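Alkaline phosphatase D (Bacillus subtilis, PDB 2YEQ) hydrolyses phosphate esters, acting as a secreted phosphodiesterase and alkaline phosphatase whose active site holds iron and calcium. Local coordinates at residues T27-D32 against Q42-K47; V381-A386 against D418-T423; A230-R235 against N255-Q260. All coordinates share one frame; numbering follows the deposited sequence.

Interaction 1: residues T27-D32 against Q42-K47; sequences TRLAPD and QAVPVK
L29 meets V44 and V46 through a single methyl group, a compact case of two β-sheets sealed by branched aliphatic side chains. Its CD1 lies 3.7 Å from V46 CG2 and 3.8 Å from V44 CG1, so one carbon touches both valines of the second segment that face it. The two approaches differ: the leucine crosses V44 at a slant, whereas it slides past V46 with the side chains running in opposite directions. The valines also offer different branches. V44 presents CG1, the methyl anti to its backbone N (chi1 180°), and V46 presents CG2, the methyl lying beside its backbone N. No hydrogen bond joins the segments; the closest pair of CA atoms, those of L29 and V44, is 8.9 Å apart, a spacing set by side chains packed between the backbones.

Around this core, F9, A67 and T94 close on L29, and F92 and V75 on V46. Backbone hydrogen bonds fix the frame: L29 pairs with H73, while V44 and V46 pair with A67 and E65 of the neighbouring strand 59-67. T27, whose CB also faces the second segment, ties its OG1 to G12 O.

All three touching residues are buried. L29 lies just past strand 23-28, which belongs to one sheet, while strand 44-51 belongs to another; aliphatic packing between sheets of this kind is typical of β-sandwiches, and consistent with the immunoglobulin-like (E-set) character of the PhoD N-terminal domain.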
loop_
_atom_site.group_PDB
_atom_site.type_symbol
_atom_site.label_atom_id
_atom_site.label_comp_id
_atom_site.label_asym_id
_atom_site.label_seq_id
_atom_site.Cartn_x
_atom_site.Cartn_y
_atom_site.Cartn_z
ATOM N N THR A 27 -3.003 -14.210 12.604
ATOM C CA THR A 27 -3.626 -13.508 13.700
ATOM C C THR A 27 -2.543 -13.159 14.721
ATOM O O THR A 27 -1.359 -13.422 14.488
ATOM C CB THR A 27 -4.778 -14.317 14.324
ATOM O OG1 THR A 27 -5.545 -13.442 15.157
ATOM C CG2 THR A 27 -4.261 -15.550 15.102
ATOM N N ARG A 28 -2.962 -12.553 15.818
ATOM C CA ARG A 28 -2.078 -12.197 16.907
ATOM C C ARG A 28 -2.892 -12.272 18.198
ATOM O O ARG A 28 -4.045 -11.764 18.267
ATOM C CB ARG A 28 -1.513 -10.783 16.736
ATOM C CG ARG A 28 -0.607 -10.343 17.941
ATOM C CD ARG A 28 0.108 -9.027 17.754
ATOM N NE ARG A 28 0.676 -8.675 19.051
ATOM C CZ ARG A 28 0.843 -7.462 19.546
ATOM N NH1 ARG A 28 0.575 -6.374 18.845
ATOM N NH2 ARG A 28 1.330 -7.347 20.787
ATOM N N LEU A 29 -2.292 -12.870 19.221
ATOM C CA LEU A 29 -2.872 -12.869 20.576
ATOM C C LEU A 29 -2.448 -11.611 21.316
ATOM O O LEU A 29 -1.271 -11.460 21.656
ATOM C CB LEU A 29 -2.433 -14.100 21.362
ATOM C CG LEU A 29 -2.582 -15.428 20.632
ATOM C CD1 LEU A 29 -2.144 -16.611 21.536
ATOM C CD2 LEU A 29 -4.033 -15.587 20.160
ATOM N N ALA A 30 -3.413 -10.716 21.554
ATOM C CA ALA A 30 -3.170 -9.414 22.156
ATOM C C ALA A 30 -4.370 -8.933 23.001
ATOM O O ALA A 30 -4.997 -7.923 22.672
ATOM C CB ALA A 30 -2.847 -8.385 21.042
ATOM N N PRO A 31 -4.695 -9.648 24.084
ATOM C CA PRO A 31 -5.804 -9.232 24.977
ATOM C C PRO A 31 -5.748 -7.796 25.525
ATOM O O PRO A 31 -6.799 -7.243 25.789
ATOM C CB PRO A 31 -5.772 -10.272 26.108
ATOM C CG PRO A 31 -4.405 -10.949 25.997
ATOM C CD PRO A 31 -4.046 -10.888 24.544
ATOM N N ASP A 32 -4.558 -7.191 25.646
ATOM C CA ASP A 32 -4.372 -5.735 25.983
ATOM C C ASP A 32 -3.468 -5.049 24.922
ATOM O O ASP A 32 -2.267 -4.842 25.169
ATOM C CB ASP A 32 -3.708 -5.641 27.370
ATOM C CG ASP A 32 -3.653 -4.228 27.934
ATOM O OD1 ASP A 32 -4.010 -3.249 27.250
ATOM O OD2 ASP A 32 -3.236 -4.116 29.114
ATOM N N GLN A 42 5.501 -16.726 27.569
ATOM C CA GLN A 42 5.557 -18.156 27.249
ATOM C C GLN A 42 4.822 -18.451 25.940
ATOM O O GLN A 42 3.936 -17.700 25.533
ATOM C CB GLN A 42 4.956 -19.006 28.378
ATOM C CG GLN A 42 3.462 -18.824 28.565
ATOM C CD GLN A 42 2.960 -19.189 29.965
ATOM O OE1 GLN A 42 3.681 -19.068 30.956
ATOM N NE2 GLN A 42 1.703 -19.620 30.042
ATOM N N ALA A 43 5.197 -19.548 25.300
ATOM C CA ALA A 43 4.601 -19.937 24.038
ATOM C C ALA A 43 3.190 -20.448 24.300
ATOM O O ALA A 43 2.955 -21.087 25.314
ATOM C CB ALA A 43 5.434 -20.993 23.348
ATOM N N VAL A 44 2.257 -20.116 23.405
ATOM C CA VAL A 44 0.837 -20.443 23.567
ATOM C C VAL A 44 0.362 -21.162 22.298
ATOM O O VAL A 44 0.584 -20.677 21.193
ATOM C CB VAL A 44 -0.004 -19.171 23.828
ATOM C CG1 VAL A 44 -1.503 -19.508 23.989
ATOM C CG2 VAL A 44 0.524 -18.447 25.070
ATOM N N PRO A 45 -0.243 -22.339 22.443
ATOM C CA PRO A 45 -0.717 -23.058 21.271
ATOM C C PRO A 45 -1.939 -22.379 20.628
ATOM O O PRO A 45 -2.867 -21.941 21.319
ATOM C CB PRO A 45 -1.079 -24.441 21.821
ATOM C CG PRO A 45 -1.363 -24.210 23.238
ATOM C CD PRO A 45 -0.414 -23.140 23.673
ATOM N N VAL A 46 -1.927 -22.282 19.303
ATOM C CA VAL A 46 -3.070 -21.723 18.573
ATOM C C VAL A 46 -3.456 -22.701 17.481
ATOM O O VAL A 46 -2.643 -23.016 16.587
ATOM C CB VAL A 46 -2.768 -20.322 17.987
ATOM C CG1 VAL A 46 -4.025 -19.755 17.256
ATOM C CG2 VAL A 46 -2.341 -19.348 19.094
ATOM N N LYS A 47 -4.681 -23.221 17.570
ATOM C CA LYS A 47 -5.175 -24.152 16.558
ATOM C C LYS A 47 -5.767 -23.355 15.414
ATOM O O LYS A 47 -6.241 -22.223 15.602
ATOM C CB LYS A 47 -6.232 -25.094 17.152
ATOM C CG LYS A 47 -5.651 -26.064 18.205
ATOM C CD LYS A 47 -6.642 -27.160 18.589
ATOM C CE LYS A 47 -6.021 -28.207 19.522
ATOM N NZ LYS A 47 -4.603 -28.562 19.159
#

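Interaction 2: residues V381-A386 against D418-T423; sequences VHASWA and DKRADT. With FE (Fe (III) ion), chain B; EDO (1,2-ethanediol), chain N; EDO (1,2-ethanediol), chain U.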
loop_
_atom_site.group_PDB
_atom_site.type_symbol
_atom_site.label_atom_id
_atom_site.label_comp_id
_atom_site.label_asym_id
_atom_site.label_seq_id
_atom_site.Cartn_x
_atom_site.Cartn_y
_atom_site.Cartn_z
ATOM N N VAL A 381 0.746 9.920 -2.557
ATOM C CA VAL A 381 0.486 11.331 -2.823
ATOM C C VAL A 381 -0.830 11.853 -2.294
ATOM O O VAL A 381 -1.111 13.034 -2.406
ATOM C CB VAL A 381 0.695 11.688 -4.346
ATOM C CG1 VAL A 381 2.084 11.187 -4.821
ATOM C CG2 VAL A 381 -0.456 11.154 -5.223
ATOM N N HIS A 382 -1.607 10.989 -1.654
ATOM C CA HIS A 382 -2.813 11.409 -0.911
ATOM C C HIS A 382 -3.869 12.078 -1.818
ATOM O O HIS A 382 -4.589 12.966 -1.404
ATOM C CB HIS A 382 -2.463 12.331 0.267
ATOM C CG HIS A 382 -1.498 11.734 1.269
ATOM N ND1 HIS A 382 -0.967 12.484 2.297
ATOM C CD2 HIS A 382 -0.987 10.489 1.412
ATOM C CE1 HIS A 382 -0.161 11.729 3.023
ATOM N NE2 HIS A 382 -0.148 10.512 2.520
ATOM N N ALA A 383 -3.926 11.643 -3.061
ATOM C CA ALA A 383 -4.906 12.139 -4.033
ATOM C C ALA A 383 -4.895 11.197 -5.214
ATOM O O ALA A 383 -3.950 10.428 -5.441
ATOM C CB ALA A 383 -4.620 13.596 -4.462
ATOM N N SER A 384 -6.005 11.185 -5.937
ATOM C CA SER A 384 -6.139 10.295 -7.067
ATOM C C SER A 384 -5.650 10.971 -8.325
ATOM O O SER A 384 -5.988 12.118 -8.580
ATOM C CB SER A 384 -7.618 9.911 -7.262
ATOM O OG SER A 384 -8.052 9.016 -6.270
ATOM N N TRP A 385 -4.895 10.227 -9.120
ATOM C CA TRP A 385 -4.466 10.652 -10.446
ATOM C C TRP A 385 -4.548 9.458 -11.402
ATOM O O TRP A 385 -4.552 8.309 -10.982
ATOM C CB TRP A 385 -3.009 11.163 -10.436
ATOM C CG TRP A 385 -2.665 12.254 -9.464
ATOM C CD1 TRP A 385 -2.406 12.108 -8.135
ATOM C CD2 TRP A 385 -2.459 13.644 -9.754
ATOM N NE1 TRP A 385 -2.084 13.312 -7.571
ATOM C CE2 TRP A 385 -2.091 14.275 -8.536
ATOM C CE3 TRP A 385 -2.560 14.424 -10.917
ATOM C CZ2 TRP A 385 -1.841 15.641 -8.438
ATOM C CZ3 TRP A 385 -2.317 15.790 -10.816
ATOM C CH2 TRP A 385 -1.953 16.383 -9.580
ATOM N N ALA A 386 -4.576 9.728 -12.707
ATOM C CA ALA A 386 -4.422 8.697 -13.707
ATOM C C ALA A 386 -3.674 9.285 -14.906
ATOM O O ALA A 386 -3.913 10.441 -15.258
ATOM C CB ALA A 386 -5.795 8.134 -14.140
ATOM N N ASP A 418 -12.854 18.150 -4.455
ATOM C CA ASP A 418 -12.833 17.591 -5.799
ATOM C C ASP A 418 -11.589 18.047 -6.574
ATOM O O ASP A 418 -11.034 17.303 -7.378
ATOM C CB ASP A 418 -14.120 17.949 -6.574
ATOM C CG ASP A 418 -14.380 17.004 -7.709
ATOM O OD1 ASP A 418 -14.853 15.857 -7.459
ATOM O OD2 ASP A 418 -14.062 17.378 -8.854
ATOM N N LYS A 419 -11.154 19.261 -6.293
ATOM C CA LYS A 419 -10.110 19.938 -7.049
ATOM C C LYS A 419 -9.324 20.832 -6.093
ATOM O O LYS A 419 -9.884 21.295 -5.103
ATOM C CB LYS A 419 -10.801 20.818 -8.106
ATOM C CG LYS A 419 -9.930 21.411 -9.192
ATOM C CD LYS A 419 -10.834 22.023 -10.298
ATOM C CE LYS A 419 -10.096 23.029 -11.165
ATOM N NZ LYS A 419 -10.641 23.030 -12.552
ATOM N N ARG A 420 -8.065 21.110 -6.433
ATOM C CA ARG A 420 -7.158 21.971 -5.644
ATOM C C ARG A 420 -6.781 23.236 -6.435
ATOM O O ARG A 420 -7.109 23.363 -7.600
ATOM C CB ARG A 420 -5.848 21.221 -5.389
ATOM C CG ARG A 420 -5.934 20.081 -4.474
ATOM C CD ARG A 420 -4.646 19.918 -3.717
ATOM N NE ARG A 420 -3.691 18.988 -4.317
ATOM C CZ ARG A 420 -3.326 17.819 -3.755
ATOM N NH1 ARG A 420 -3.862 17.384 -2.596
ATOM N NH2 ARG A 420 -2.421 17.069 -4.360
ATOM N N ALA A 421 -6.044 24.137 -5.794
ATOM C CA ALA A 421 -5.587 25.381 -6.419
ATOM C C ALA A 421 -4.621 25.166 -7.594
ATOM O O ALA A 421 -4.591 25.969 -8.503
ATOM C CB ALA A 421 -4.953 26.272 -5.369
ATOM N N ASP A 422 -3.859 24.078 -7.601
ATOM C CA ASP A 422 -2.839 23.870 -8.626
ATOM C C ASP A 422 -3.251 22.828 -9.661
ATOM O O ASP A 422 -2.502 22.521 -10.583
ATOM C CB ASP A 422 -1.490 23.481 -7.979
ATOM C CG ASP A 422 -1.565 22.197 -7.160
ATOM O OD1 ASP A 422 -2.675 21.656 -6.959
ATOM O OD2 ASP A 422 -0.503 21.718 -6.715
ATOM N N THR A 423 -4.457 22.286 -9.534
ATOM C CA THR A 423 -4.897 21.232 -10.444
ATOM C C THR A 423 -4.858 21.610 -11.923
ATOM O O THR A 423 -4.307 20.864 -12.745
ATOM C CB THR A 423 -6.320 20.749 -10.092
ATOM O OG1 THR A 423 -6.345 20.312 -8.733
ATOM C CG2 THR A 423 -6.743 19.600 -11.010
HETATM FE FE FE B . 0.978 8.802 3.258
HETATM C C1 EDO N . -18.134 17.644 -5.104
HETATM O O1 EDO N . -19.394 18.199 -4.680
HETATM C C2 EDO N . -17.975 17.513 -6.616
HETATM O O2 EDO N . -17.506 16.204 -6.955
HETATM C C1 EDO U . -1.479 17.312 4.231
HETATM O O1 EDO U . -2.021 17.348 5.571
HETATM C C2 EDO U . -0.986 15.907 3.877
HETATM O O2 EDO U . -1.532 15.412 2.636
HETATM O O HOH W 1 -1.351 14.656 -4.844
HETATM O O HOH W 2 -0.684 15.971 -1.947
#
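R420 reaches A383 and W385 from the loop between strand 400-406 and helix 423-429. D418 takes a 2.7 Å hydrogen bond on OD1 from O2 of an ethanediol (chain N), probably a crystallisation additive, and forms a salt bridge with R472. Two residues on, the chain of R420 bends at chi2 (-148°) and chi3 (-94°), bringing NH2 to 4.1 Å from A383 CB and 4.4 Å from W385 CZ2, obliquely to the indole. E503 supplies its salt bridge at NH2. D422 OD1 lies in plane at the guanidinium edge, forming a long salt bridge of 3.9 Å to R420 NE. T423, at the start of helix 423-429, accepts on OG1 a 3.0 Å hydrogen bond from R420 N.

Water completes the join. One molecule accepts from W385 NE1 (3.1 Å) in the indole plane and, weakly, from R420 NH2, and lies within donating distance of V381 O; a second lies between V381 O and R420 NH2. Next to V381, H382 binds iron through NE2 at 2.2 Å, alongside C124, D151 and Y154. The chemistry suggests a buried cation, its charge probably balanced by E503, with D422 at longer range, and linked weakly through water to the backbone beside an iron ligand.

Interaction 3: residues A230-R235 against N255-Q260; sequences AFVLRR and NGPDMQ. With PE5 (3,6,9,12,15,18,21,24-octaoxahexacosan-1-ol), chain V; PE5 (3,6,9,12,15,18,21,24-octaoxahexacosan-1-ol), chain J.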
loop_
_atom_site.group_PDB
_atom_site.type_symbol
_atom_site.label_atom_id
_atom_site.label_comp_id
_atom_site.label_asym_id
_atom_site.label_seq_id
_atom_site.Cartn_x
_atom_site.Cartn_y
_atom_site.Cartn_z
ATOM N N ALA A 230 21.384 5.177 14.551
ATOM C CA ALA A 230 20.112 5.009 15.286
ATOM C C ALA A 230 19.016 4.541 14.312
ATOM O O ALA A 230 18.146 3.772 14.681
ATOM C CB ALA A 230 19.669 6.316 15.939
ATOM N N PHE A 231 19.068 5.020 13.069
ATOM C CA PHE A 231 18.028 4.658 12.099
ATOM C C PHE A 231 18.060 3.187 11.734
ATOM O O PHE A 231 17.011 2.574 11.561
ATOM C CB PHE A 231 18.096 5.501 10.845
ATOM C CG PHE A 231 16.994 5.157 9.865
ATOM C CD1 PHE A 231 15.699 5.559 10.127
ATOM C CD2 PHE A 231 17.252 4.356 8.767
ATOM C CE1 PHE A 231 14.636 5.208 9.272
ATOM C CE2 PHE A 231 16.207 4.006 7.890
ATOM C CZ PHE A 231 14.901 4.430 8.157
ATOM N N VAL A 232 19.246 2.595 11.647
ATOM C CA VAL A 232 19.345 1.183 11.324
ATOM C C VAL A 232 18.676 0.305 12.389
ATOM O O VAL A 232 18.024 -0.699 12.076
ATOM C CB VAL A 232 20.799 0.755 11.079
ATOM C CG1 VAL A 232 20.892 -0.758 10.788
ATOM C CG2 VAL A 232 21.370 1.565 9.905
ATOM N N LEU A 233 18.844 0.685 13.651
ATOM C CA LEU A 233 18.179 -0.015 14.735
ATOM C C LEU A 233 16.666 0.183 14.622
ATOM O O LEU A 233 15.890 -0.734 14.813
ATOM C CB LEU A 233 18.690 0.503 16.077
ATOM C CG LEU A 233 20.145 0.129 16.389
ATOM C CD1 LEU A 233 20.610 0.903 17.635
ATOM C CD2 LEU A 233 20.236 -1.378 16.581
ATOM N N ARG A 234 16.270 1.396 14.294
ATOM C CA ARG A 234 14.869 1.701 14.102
ATOM C C ARG A 234 14.238 0.899 12.943
ATOM O O ARG A 234 13.127 0.383 13.062
ATOM C CB ARG A 234 14.733 3.180 13.869
ATOM C CG ARG A 234 13.378 3.688 14.029
ATOM C CD ARG A 234 13.373 5.144 13.860
ATOM N NE ARG A 234 12.027 5.650 13.967
ATOM C CZ ARG A 234 11.681 6.917 13.904
ATOM N NH1 ARG A 234 12.591 7.874 13.761
ATOM N NH2 ARG A 234 10.404 7.233 14.011
ATOM N N ARG A 235 14.969 0.750 11.841
ATOM C CA ARG A 235 14.477 -0.024 10.721
ATOM C C ARG A 235 14.311 -1.496 11.068
ATOM O O ARG A 235 13.326 -2.122 10.660
ATOM C CB ARG A 235 15.371 0.129 9.479
ATOM C CG ARG A 235 14.661 -0.253 8.190
ATOM C CD ARG A 235 15.514 0.011 6.961
ATOM N NE ARG A 235 16.295 -1.151 6.542
ATOM C CZ ARG A 235 16.977 -1.218 5.402
ATOM N NH1 ARG A 235 17.006 -0.168 4.602
ATOM N NH2 ARG A 235 17.641 -2.310 5.075
ATOM N N ASN A 255 15.784 -10.215 9.033
ATOM C CA ASN A 255 17.043 -10.522 9.693
ATOM C C ASN A 255 17.710 -9.184 9.922
ATOM O O ASN A 255 18.226 -8.562 8.998
ATOM C CB ASN A 255 17.907 -11.429 8.826
ATOM C CG ASN A 255 19.207 -11.837 9.518
ATOM O OD1 ASN A 255 19.349 -11.704 10.716
ATOM N ND2 ASN A 255 20.158 -12.307 8.744
ATOM N N GLY A 256 17.636 -8.717 11.163
ATOM C CA GLY A 256 18.019 -7.375 11.518
ATOM C C GLY A 256 17.286 -6.354 10.663
ATOM O O GLY A 256 16.053 -6.408 10.511
ATOM N N PRO A 257 18.040 -5.439 10.070
ATOM C CA PRO A 257 17.433 -4.371 9.288
ATOM C C PRO A 257 17.020 -4.763 7.847
ATOM O O PRO A 257 16.587 -3.893 7.098
ATOM C CB PRO A 257 18.559 -3.342 9.226
ATOM C CG PRO A 257 19.793 -4.197 9.125
ATOM C CD PRO A 257 19.523 -5.342 10.065
ATOM N N ASP A 258 17.177 -6.024 7.480
ATOM C CA ASP A 258 16.928 -6.505 6.121
ATOM C C ASP A 258 15.730 -7.436 6.068
ATOM O O ASP A 258 15.557 -8.275 6.955
ATOM C CB ASP A 258 18.145 -7.258 5.595
ATOM C CG ASP A 258 19.413 -6.412 5.661
ATOM O OD1 ASP A 258 19.403 -5.258 5.182
ATOM O OD2 ASP A 258 20.395 -6.887 6.245
ATOM N N MET A 259 14.932 -7.318 4.998
ATOM C CA MET A 259 13.690 -8.086 4.887
ATOM C C MET A 259 13.230 -8.212 3.426
ATOM O O MET A 259 13.069 -7.205 2.732
ATOM C CB MET A 259 12.617 -7.410 5.733
ATOM C CG MET A 259 11.279 -8.125 5.751
ATOM S SD MET A 259 10.182 -7.498 7.048
ATOM C CE MET A 259 8.581 -8.037 6.390
ATOM N N GLN A 260 13.018 -9.447 2.976
ATOM C CA GLN A 260 12.612 -9.687 1.591
ATOM C C GLN A 260 11.110 -9.411 1.458
ATOM O O GLN A 260 10.298 -10.203 1.908
ATOM C CB GLN A 260 12.927 -11.116 1.173
ATOM C CG GLN A 260 12.602 -11.436 -0.288
ATOM C CD GLN A 260 13.381 -10.534 -1.233
ATOM O OE1 GLN A 260 14.594 -10.407 -1.106
ATOM N NE2 GLN A 260 12.695 -9.897 -2.155
HETATM C C50 PE5 V . 15.337 -12.972 -4.699
HETATM O O1 PE5 V . 14.013 -12.778 -4.197
HETATM C C1 PE5 V . 12.977 -13.048 -5.154
HETATM C C2 PE5 V . 11.614 -12.640 -4.590
HETATM O O2 PE5 V . 11.026 -13.743 -3.890
HETATM C C3 PE5 V . 10.101 -13.411 -2.841
HETATM C C4 PE5 V . 10.061 -14.502 -1.784
HETATM C C48 PE5 J . 17.567 6.881 20.308
HETATM C C50 PE5 J . 16.492 7.936 20.022
HETATM O O1 PE5 J . 16.308 8.187 18.615
HETATM C C1 PE5 J . 16.452 7.031 17.761
HETATM C C2 PE5 J . 15.916 7.282 16.339
HETATM O O2 PE5 J . 15.791 8.673 16.022
#
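R235 grips the carbonyl oxygen of P257 side-on, with NE and NH2 both 2.8 Å from P257 O. The two bonds converge on one atom and are correspondingly bent, with N-H...O angles both near 140°. They approach the acceptor differently: NE comes in the carbonyl plane, while NH2 stands above it, 44° out. The oxygen keeps close to the guanidinium plane throughout. NH2 also forms a salt bridge with D258, its OD1 3.4 Å away at the edge of the guanidinium, although the carboxylate is turned steeply against that plane. The bend at chi3 (93°) swings the guanidinium over to the loop, and NH1 is occupied by N219 and Q280 O, fixing the group from its other side. Replacing R235 by a leucine would probably leave P257 O without these two donors and D258 without its cation, and so allow the turn to drift from the helix.

Apolar packing runs beside the polar grip. V232, one helical turn before R235, brings CG1, the methyl anti to its backbone N, against the CB-CG edge of the proline, 3.8 Å from P257 CB. The ring sits at the third position of a type II' turn from N255 to D258, closed by D258 N bonding to N255 O at 3.1 Å; G256 takes the positive phi that such a turn needs at its second position. Helix 228-245 thereby holds the loop leading to strand 263-267. A buried arginine bound to uncharged oxygens on both sides, with one carboxylate, that of the exposed D258, added at NH2, implies a contact that relies on directional bonds, supplemented by charge.

Following the chain from the N terminus, interaction 1 comes first, closing the loop of residues 29-43 between strands 23-28 and 44-51 and joining the four-stranded sheet of 44-51 to the larger mixed sheet that holds 23-28. Interaction 3 follows, folding the loop after helix 228-245 back onto that helix, and interaction 2 comes last, closing a longer hairpin-containing excursion from strand 384-390 to the loop before helix 423-429. The three run in series; none nests or crosses. Interactions 2 and 3 share the phosphatase range, about 34 Å apart between centres, whereas interactions 1 and 2 lie on opposite sides of the chain's centre. Only interaction 2 includes an iron ligand.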